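Local coordinates for flagellar assembly factor FliW (Geobacillus thermodenitrificans, PDB 5DMD), which probably acts as an anti-CsrA protein, binding CsrA so that it cannot repress translation of targets such as flagellin, and takes part in flagellum assembly, at residues 26-36 / 48-58; 106-114 / 122-130. The protein carries 1 engineered substitution. All coordinates share one frame; numbering follows the deposited sequence.

Contact 1: residues 26-36 / 48-58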
loop_
_atom_site.group_PDB
_atom_site.type_symbol
_atom_site.label_atom_id
_atom_site.label_comp_id
_atom_site.label_asym_id
_atom_site.label_seq_id
_atom_site.Cartn_x
_atom_site.Cartn_y
_atom_site.Cartn_z
ATOM N N ILE A 26 -10.471 3.600 -2.024
ATOM C CA ILE A 26 -9.910 2.922 -0.858
ATOM C C ILE A 26 -10.870 3.141 0.306
ATOM O O ILE A 26 -11.629 4.124 0.301
ATOM C CB ILE A 26 -8.487 3.403 -0.529
ATOM C CG1 ILE A 26 -8.475 4.914 -0.303
ATOM C CG2 ILE A 26 -7.514 3.009 -1.653
ATOM C CD1 ILE A 26 -7.118 5.458 0.053
ATOM N N PRO A 27 -10.903 2.246 1.294
ATOM C CA PRO A 27 -11.797 2.440 2.441
ATOM C C PRO A 27 -11.581 3.809 3.066
ATOM O O PRO A 27 -10.448 4.233 3.306
ATOM C CB PRO A 27 -11.376 1.315 3.399
ATOM C CG PRO A 27 -10.850 0.252 2.484
ATOM C CD PRO A 27 -10.133 0.994 1.393
ATOM N N GLY A 28 -12.679 4.519 3.296
ATOM C CA GLY A 28 -12.646 5.871 3.779
ATOM C C GLY A 28 -12.698 6.914 2.687
ATOM O O GLY A 28 -13.106 8.049 2.955
ATOM N N PHE A 29 -12.313 6.551 1.454
ATOM C CA PHE A 29 -12.169 7.502 0.357
ATOM C C PHE A 29 -12.578 6.807 -0.938
ATOM O O PHE A 29 -11.761 6.553 -1.817
ATOM C CB PHE A 29 -10.748 8.063 0.253
ATOM C CG PHE A 29 -10.284 8.735 1.504
ATOM C CD1 PHE A 29 -10.618 10.057 1.755
ATOM C CD2 PHE A 29 -9.551 8.039 2.443
ATOM C CE1 PHE A 29 -10.210 10.681 2.919
ATOM C CE2 PHE A 29 -9.141 8.652 3.612
ATOM C CZ PHE A 29 -9.468 9.977 3.849
ATOM N N LEU A 30 -13.867 6.476 -1.048
ATOM C CA LEU A 30 -14.332 5.726 -2.213
ATOM C C LEU A 30 -14.163 6.498 -3.511
ATOM O O LEU A 30 -14.095 5.884 -4.577
ATOM C CB LEU A 30 -15.803 5.347 -2.055
ATOM C CG LEU A 30 -16.133 4.622 -0.753
ATOM C CD1 LEU A 30 -17.607 4.255 -0.755
ATOM C CD2 LEU A 30 -15.297 3.388 -0.583
ATOM N N GLU A 31 -14.087 7.823 -3.438
ATOM C CA GLU A 31 -13.991 8.677 -4.613
ATOM C C GLU A 31 -12.576 8.745 -5.155
ATOM O O GLU A 31 -12.372 9.265 -6.257
ATOM C CB GLU A 31 -14.439 10.080 -4.198
ATOM C CG GLU A 31 -13.440 10.786 -3.264
ATOM C CD GLU A 31 -13.578 10.377 -1.791
ATOM O OE1 GLU A 31 -14.674 9.949 -1.375
ATOM O OE2 GLU A 31 -12.583 10.497 -1.047
ATOM N N GLU A 32 -11.601 8.233 -4.406
ATOM C CA GLU A 32 -10.195 8.275 -4.800
ATOM C C GLU A 32 -9.870 7.007 -5.577
ATOM O O GLU A 32 -9.495 5.977 -5.010
ATOM C CB GLU A 32 -9.318 8.464 -3.568
ATOM C CG GLU A 32 -9.556 9.791 -2.878
ATOM C CD GLU A 32 -8.882 10.953 -3.613
ATOM O OE1 GLU A 32 -8.017 10.700 -4.486
ATOM O OE2 GLU A 32 -9.197 12.117 -3.297
ATOM N N LYS A 33 -10.013 7.093 -6.899
ATOM C CA LYS A 33 -9.903 5.937 -7.772
ATOM C C LYS A 33 -8.643 5.921 -8.626
ATOM O O LYS A 33 -8.453 4.975 -9.396
ATOM C CB LYS A 33 -11.146 5.817 -8.660
ATOM C CG LYS A 33 -12.443 5.638 -7.856
ATOM C CD LYS A 33 -13.592 5.217 -8.764
ATOM C CE LYS A 33 -14.935 5.313 -8.051
ATOM N NZ LYS A 33 -15.019 4.436 -6.848
ATOM N N GLN A 34 -7.775 6.929 -8.517
ATOM C CA GLN A 34 -6.581 7.028 -9.345
ATOM C C GLN A 34 -5.387 7.346 -8.462
ATOM O O GLN A 34 -5.379 8.377 -7.773
ATOM C CB GLN A 34 -6.743 8.113 -10.405
ATOM C CG GLN A 34 -7.703 7.742 -11.512
ATOM C CD GLN A 34 -8.175 8.954 -12.283
ATOM O OE1 GLN A 34 -8.006 9.029 -13.497
ATOM N NE2 GLN A 34 -8.763 9.912 -11.581
ATOM N N PHE A 35 -4.383 6.471 -8.492
ATOM C CA PHE A 35 -3.165 6.649 -7.716
ATOM C C PHE A 35 -1.947 6.383 -8.586
ATOM O O PHE A 35 -1.997 5.652 -9.579
ATOM C CB PHE A 35 -3.118 5.669 -6.533
ATOM C CG PHE A 35 -4.059 6.013 -5.428
ATOM C CD1 PHE A 35 -5.378 5.573 -5.448
ATOM C CD2 PHE A 35 -3.622 6.766 -4.347
ATOM C CE1 PHE A 35 -6.248 5.903 -4.403
ATOM C CE2 PHE A 35 -4.483 7.105 -3.315
ATOM C CZ PHE A 35 -5.796 6.668 -3.340
ATOM N N VAL A 36 -0.839 6.979 -8.195
ATOM C CA VAL A 36 0.457 6.649 -8.769
ATOM C C VAL A 36 1.362 6.210 -7.629
ATOM O O VAL A 36 1.195 6.642 -6.482
ATOM C CB VAL A 36 1.069 7.827 -9.570
ATOM C CG1 VAL A 36 1.202 9.074 -8.704
ATOM C CG2 VAL A 36 2.406 7.454 -10.193
ATOM N N LEU A 48 2.019 5.794 -2.094
ATOM C CA LEU A 48 0.761 5.646 -2.822
ATOM C C LEU A 48 0.124 7.031 -2.883
ATOM O O LEU A 48 -0.466 7.495 -1.908
ATOM C CB LEU A 48 -0.134 4.638 -2.101
ATOM C CG LEU A 48 -1.473 4.341 -2.774
ATOM C CD1 LEU A 48 -1.254 3.632 -4.111
ATOM C CD2 LEU A 48 -2.350 3.515 -1.836
ATOM N N GLN A 49 0.246 7.699 -4.034
ATOM C CA GLN A 49 -0.085 9.118 -4.175
ATOM C C GLN A 49 -1.354 9.293 -4.998
ATOM O O GLN A 49 -1.407 8.873 -6.158
ATOM C CB GLN A 49 1.066 9.851 -4.866
ATOM C CG GLN A 49 0.784 11.313 -5.178
ATOM C CD GLN A 49 0.691 12.165 -3.929
ATOM O OE1 GLN A 49 1.635 12.249 -3.142
ATOM N NE2 GLN A 49 -0.474 12.775 -3.722
ATOM N N SER A 50 -2.365 9.932 -4.415
ATOM C CA SER A 50 -3.557 10.270 -5.176
ATOM C C SER A 50 -3.218 11.258 -6.288
ATOM O O SER A 50 -2.489 12.231 -6.079
ATOM C CB SER A 50 -4.597 10.910 -4.256
ATOM O OG SER A 50 -5.640 11.471 -5.035
ATOM N N VAL A 51 -3.778 11.016 -7.478
ATOM C CA VAL A 51 -3.640 11.921 -8.620
ATOM C C VAL A 51 -4.546 13.136 -8.513
ATOM O O VAL A 51 -4.327 14.131 -9.213
ATOM C CB VAL A 51 -3.930 11.062 -9.867
ATOM C CG1 VAL A 51 -4.030 11.897 -11.138
ATOM C CG2 VAL A 51 -2.882 10.000 -10.020
ATOM N N ASN A 52 -5.538 13.101 -7.622
ATOM C CA ASN A 52 -6.487 14.195 -7.492
ATOM C C ASN A 52 -6.340 14.994 -6.208
ATOM O O ASN A 52 -6.744 16.161 -6.183
ATOM C CB ASN A 52 -7.921 13.653 -7.572
ATOM C CG ASN A 52 -8.214 13.028 -8.905
ATOM O OD1 ASN A 52 -8.304 13.727 -9.913
ATOM N ND2 ASN A 52 -8.350 11.704 -8.930
ATOM N N THR A 53 -5.779 14.408 -5.153
ATOM C CA THR A 53 -5.715 15.034 -3.834
ATOM C C THR A 53 -4.275 14.986 -3.330
ATOM O O THR A 53 -3.823 13.936 -2.841
ATOM C CB THR A 53 -6.634 14.305 -2.859
ATOM O OG1 THR A 53 -7.957 14.260 -3.398
ATOM C CG2 THR A 53 -6.675 15.034 -1.524
ATOM N N PRO A 54 -3.531 16.094 -3.424
ATOM C CA PRO A 54 -2.099 16.047 -3.073
ATOM C C PRO A 54 -1.801 15.512 -1.680
ATOM O O PRO A 54 -0.819 14.782 -1.503
ATOM C CB PRO A 54 -1.654 17.512 -3.236
ATOM C CG PRO A 54 -2.579 18.065 -4.274
ATOM C CD PRO A 54 -3.906 17.371 -4.059
ATOM N N ALA A 55 -2.615 15.852 -0.679
ATOM C CA ALA A 55 -2.301 15.444 0.686
ATOM C C ALA A 55 -2.512 13.954 0.918
ATOM O O ALA A 55 -2.033 13.421 1.928
ATOM C CB ALA A 55 -3.118 16.261 1.690
ATOM N N LEU A 56 -3.216 13.269 0.017
ATOM C CA LEU A 56 -3.501 11.848 0.191
ATOM C C LEU A 56 -2.327 11.065 -0.389
ATOM O O LEU A 56 -2.342 10.649 -1.549
ATOM C CB LEU A 56 -4.809 11.477 -0.496
ATOM C CG LEU A 56 -5.513 10.253 0.093
ATOM C CD1 LEU A 56 -5.564 10.364 1.612
ATOM C CD2 LEU A 56 -6.905 10.076 -0.485
ATOM N N GLY A 57 -1.293 10.872 0.426
ATOM C CA GLY A 57 -0.137 10.095 0.031
ATOM C C GLY A 57 0.341 9.187 1.147
ATOM O O GLY A 57 0.905 9.657 2.139
ATOM N N PHE A 58 0.123 7.885 0.998
ATOM C CA PHE A 58 0.442 6.913 2.040
ATOM C C PHE A 58 1.828 6.312 1.843
ATOM O O PHE A 58 2.275 6.096 0.710
ATOM C CB PHE A 58 -0.601 5.791 2.042
ATOM C CG PHE A 58 -2.016 6.279 2.178
ATOM C CD1 PHE A 58 -2.771 6.604 1.061
ATOM C CD2 PHE A 58 -2.595 6.400 3.434
ATOM C CE1 PHE A 58 -4.080 7.059 1.196
ATOM C CE2 PHE A 58 -3.907 6.847 3.577
ATOM C CZ PHE A 58 -4.647 7.176 2.461
#
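Three groups grip the hydroxyl of S50: its OG donates to OE1 of E32 at 2.6 Å and accepts from the backbone N of N52 and of T53, an ST turn and an ST motif on one oxygen. The bond to E32 arrives on the syn side of the carboxylate, 31° out of its plane. The other oxygen, OE2, takes a very short bond of 2.5 Å from OG1 of T53, so each carboxylate oxygen meets one hydroxyl. E32 bends at its second torsion (chi2 -77°) to bring the carboxylate round to them, and L56 CD2 lies 3.6 Å from its CG. With an alanine here in place of S50, E32 OE1 would probably lose this donor and the N-H groups of N52 and T53 their shared acceptor. Beside this turn runs the antiparallel hairpin of strands 34-39 and 45-50, where V36 and Q49 form a hydrogen-bonded pair and V51 N adds a nearly straight bond (177°) to Q34 O from above the carbonyl plane. F35, in the non-hydrogen-bonded pair with S50, brings CD2 to 3.6 Å from L48 CG, and F22 meets its ring edge-to-face. Farther along, L56 CD2 sits over one face of F29, and I26 CD1 reaches F58 CE1 at 3.6 Å.

Contact 2: residues 106-114 / 122-130; sequences TANLQAPIV and GKQVILTNT
L127 fits its side chain against the bend of the chain at Q110 to P112: CG lies 3.3 Å from Q110 O, and CD1 packs 3.9 Å from P112 CD, the leucine and the proline ring crossing at about a right angle. The same Q110 carbonyl accepts the backbone N-H of L127. From the segment 122-130, the V125 carbonyl projects into the angle between A111 and P112, with its O 3.0 Å from A111 CA in a CA-H...O contact and 3.2 Å from P112 CD. Nearer the hairpin end, V114 CG2 meets V125 CG2 at 3.8 Å, while on the face shared by I113 and Q124 the isoleucine CD1 rests 3.7 Å from Q124 CB. The Q124 chain runs extended, with CG opposite the backbone N (chi1 180°), and this reach carries NE2 past I113 to A111 O. That bond is 3.0 Å long and nearly straight (178°), with the acceptor in the amide plane. I113 and Q124, like V114 and K123, pair within the antiparallel hairpin of strands 106-116 and 121-124; V125 to L127 follow its second strand. K123 NZ is hydrogen-bonded to T78 and Q81 of helix 76-81. P112 has no N-H for V125 O, which meets the A111 CA-H instead; backbone pairing resumes on either side through V125 N to P112 O and L127 N to Q110 O, and the Q124 amide supplies the A111 carbonyl with a side-chain donor.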
loop_
_atom_site.group_PDB
_atom_site.type_symbol
_atom_site.label_atom_id
_atom_site.label_comp_id
_atom_site.label_asym_id
_atom_site.label_seq_id
_atom_site.Cartn_x
_atom_site.Cartn_y
_atom_site.Cartn_z
ATOM N N THR A 106 4.981 1.256 12.700
ATOM C CA THR A 106 4.229 0.018 12.563
ATOM C C THR A 106 3.646 -0.094 11.162
ATOM O O THR A 106 3.563 0.885 10.420
ATOM C CB THR A 106 3.088 -0.064 13.584
ATOM O OG1 THR A 106 2.189 1.038 13.401
ATOM C CG2 THR A 106 3.640 -0.036 15.001
ATOM N N ALA A 107 3.228 -1.310 10.824
ATOM C CA ALA A 107 2.530 -1.597 9.580
ATOM C C ALA A 107 1.175 -2.236 9.870
ATOM O O ALA A 107 1.019 -2.985 10.837
ATOM C CB ALA A 107 3.346 -2.563 8.718
ATOM N N ASN A 108 0.192 -1.941 9.014
ATOM C CA ASN A 108 -1.123 -2.583 9.087
ATOM C C ASN A 108 -1.096 -3.818 8.193
ATOM O O ASN A 108 -1.301 -3.728 6.980
ATOM C CB ASN A 108 -2.242 -1.615 8.698
ATOM C CG ASN A 108 -3.630 -2.218 8.895
ATOM O OD1 ASN A 108 -3.797 -3.437 8.898
ATOM N ND2 ASN A 108 -4.629 -1.363 9.092
ATOM N N LEU A 109 -0.839 -4.982 8.801
ATOM C CA LEU A 109 -0.820 -6.239 8.063
ATOM C C LEU A 109 -2.217 -6.786 7.782
ATOM O O LEU A 109 -2.359 -7.685 6.939
ATOM C CB LEU A 109 0.026 -7.271 8.818
ATOM C CG LEU A 109 1.469 -6.847 9.088
ATOM C CD1 LEU A 109 2.231 -8.007 9.709
ATOM C CD2 LEU A 109 2.150 -6.359 7.817
ATOM N N GLN A 110 -3.253 -6.250 8.436
ATOM C CA GLN A 110 -4.614 -6.700 8.171
ATOM C C GLN A 110 -5.157 -6.193 6.843
ATOM O O GLN A 110 -6.073 -6.812 6.292
ATOM C CB GLN A 110 -5.554 -6.239 9.292
ATOM C CG GLN A 110 -6.928 -6.900 9.257
ATOM C CD GLN A 110 -7.955 -6.192 10.131
ATOM O OE1 GLN A 110 -7.611 -5.375 10.982
ATOM N NE2 GLN A 110 -9.226 -6.518 9.927
ATOM N N ALA A 111 -4.627 -5.092 6.310
ATOM C CA ALA A 111 -5.243 -4.402 5.175
ATOM C C ALA A 111 -4.215 -4.069 4.102
ATOM O O ALA A 111 -3.943 -2.896 3.827
ATOM C CB ALA A 111 -5.993 -3.152 5.634
ATOM N N PRO A 112 -3.675 -5.081 3.428
ATOM C CA PRO A 112 -2.684 -4.823 2.380
ATOM C C PRO A 112 -3.272 -4.159 1.141
ATOM O O PRO A 112 -4.462 -4.296 0.820
ATOM C CB PRO A 112 -2.155 -6.226 2.041
ATOM C CG PRO A 112 -3.308 -7.115 2.322
ATOM C CD PRO A 112 -3.980 -6.521 3.548
ATOM N N ILE A 113 -2.402 -3.426 0.447
ATOM C CA ILE A 113 -2.662 -2.923 -0.902
ATOM C C ILE A 113 -2.243 -4.003 -1.894
ATOM O O ILE A 113 -1.093 -4.461 -1.876
ATOM C CB ILE A 113 -1.877 -1.625 -1.157
ATOM C CG1 ILE A 113 -2.295 -0.509 -0.183
ATOM C CG2 ILE A 113 -2.027 -1.177 -2.617
ATOM C CD1 ILE A 113 -3.688 0.039 -0.447
ATOM N N VAL A 114 -3.153 -4.383 -2.786
ATOM C CA VAL A 114 -2.944 -5.471 -3.732
ATOM C C VAL A 114 -3.109 -4.894 -5.125
ATOM O O VAL A 114 -4.157 -4.319 -5.435
ATOM C CB VAL A 114 -3.960 -6.601 -3.507
ATOM C CG1 VAL A 114 -3.732 -7.726 -4.506
ATOM C CG2 VAL A 114 -3.895 -7.094 -2.061
ATOM N N GLY A 122 -5.971 -1.856 -8.673
ATOM C CA GLY A 122 -5.607 -1.947 -7.271
ATOM C C GLY A 122 -6.817 -2.045 -6.361
ATOM O O GLY A 122 -7.921 -1.629 -6.711
ATOM N N LYS A 123 -6.582 -2.604 -5.175
ATOM C CA LYS A 123 -7.593 -2.676 -4.132
ATOM C C LYS A 123 -6.884 -2.691 -2.789
ATOM O O LYS A 123 -5.815 -3.292 -2.660
ATOM C CB LYS A 123 -8.429 -3.959 -4.273
ATOM C CG LYS A 123 -9.528 -4.139 -3.216
ATOM C CD LYS A 123 -10.381 -5.371 -3.510
ATOM C CE LYS A 123 -11.480 -5.527 -2.468
ATOM N NZ LYS A 123 -12.267 -6.782 -2.678
ATOM N N GLN A 124 -7.469 -2.032 -1.788
ATOM C CA GLN A 124 -7.064 -2.276 -0.407
ATOM C C GLN A 124 -7.994 -3.328 0.175
ATOM O O GLN A 124 -9.202 -3.088 0.307
ATOM C CB GLN A 124 -7.074 -1.013 0.458
ATOM C CG GLN A 124 -6.642 -1.330 1.889
ATOM C CD GLN A 124 -6.299 -0.113 2.719
ATOM O OE1 GLN A 124 -6.901 0.955 2.561
ATOM N NE2 GLN A 124 -5.331 -0.264 3.612
ATOM N N VAL A 125 -7.438 -4.487 0.520
ATOM C CA VAL A 125 -8.206 -5.645 0.959
ATOM C C VAL A 125 -8.136 -5.695 2.474
ATOM O O VAL A 125 -7.044 -5.615 3.048
ATOM C CB VAL A 125 -7.616 -6.932 0.357
ATOM C CG1 VAL A 125 -8.350 -8.165 0.883
ATOM C CG2 VAL A 125 -7.611 -6.872 -1.168
ATOM N N ILE A 126 -9.284 -5.832 3.130
ATOM C CA ILE A 126 -9.344 -5.972 4.578
ATOM C C ILE A 126 -9.533 -7.456 4.869
ATOM O O ILE A 126 -10.591 -8.025 4.572
ATOM C CB ILE A 126 -10.472 -5.132 5.191
ATOM C CG1 ILE A 126 -10.279 -3.658 4.849
ATOM C CG2 ILE A 126 -10.465 -5.268 6.704
ATOM C CD1 ILE A 126 -11.420 -2.769 5.306
ATOM N N LEU A 127 -8.510 -8.081 5.447
ATOM C CA LEU A 127 -8.526 -9.516 5.714
ATOM C C LEU A 127 -9.315 -9.780 6.991
ATOM O O LEU A 127 -8.995 -9.226 8.046
ATOM C CB LEU A 127 -7.092 -10.026 5.852
ATOM C CG LEU A 127 -6.152 -9.682 4.694
ATOM C CD1 LEU A 127 -4.710 -10.004 5.048
ATOM C CD2 LEU A 127 -6.563 -10.424 3.432
ATOM N N THR A 128 -10.336 -10.633 6.901
ATOM C CA THR A 128 -11.259 -10.867 8.005
ATOM C C THR A 128 -11.032 -12.193 8.720
ATOM O O THR A 128 -11.614 -12.408 9.789
ATOM C CB THR A 128 -12.706 -10.837 7.496
ATOM O OG1 THR A 128 -12.854 -11.772 6.421
ATOM C CG2 THR A 128 -13.069 -9.446 6.999
ATOM N N ASN A 129 -10.208 -13.081 8.167
ATOM C CA ASN A 129 -10.101 -14.455 8.640
ATOM C C ASN A 129 -8.778 -14.740 9.340
ATOM O O ASN A 129 -8.419 -15.909 9.517
ATOM C CB ASN A 129 -10.270 -15.414 7.461
ATOM C CG ASN A 129 -9.412 -15.020 6.266
ATOM O OD1 ASN A 129 -9.760 -14.110 5.513
ATOM N ND2 ASN A 129 -8.278 -15.693 6.101
ATOM N N THR A 130 -8.047 -13.708 9.751
ATOM C CA THR A 130 -6.621 -13.868 9.991
ATOM C C THR A 130 -6.186 -13.344 11.356
ATOM O O THR A 130 -6.926 -12.664 12.070
ATOM C CB THR A 130 -5.802 -13.243 8.852
ATOM O OG1 THR A 130 -4.600 -13.999 8.650
ATOM C CG2 THR A 130 -5.485 -11.789 9.146
#

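Both contacts belong to antiparallel hairpins of the same antiparallel sheet, and their centres lie about 16 Å apart. Contact 2 is the more buried; contact 1 is partly buried, its exposed residues lying in the turns while the polar E32 and S50 are themselves buried. Both share backbone bonds; contact 1 adds a carboxylate with two hydroxyls and phenylalanine packing, contact 2 a glutamine amide and mostly aliphatic packing, part of it against a proline. The hairpins also touch directly. L48 CD2 of contact 1 packs 4.0 Å from I113 CD1 of contact 2, and the ring of P27, at the turn in 26-36, brings CD to 3.4 Å from Q124 OE1 and CG to 4.2 Å from I126 CD1.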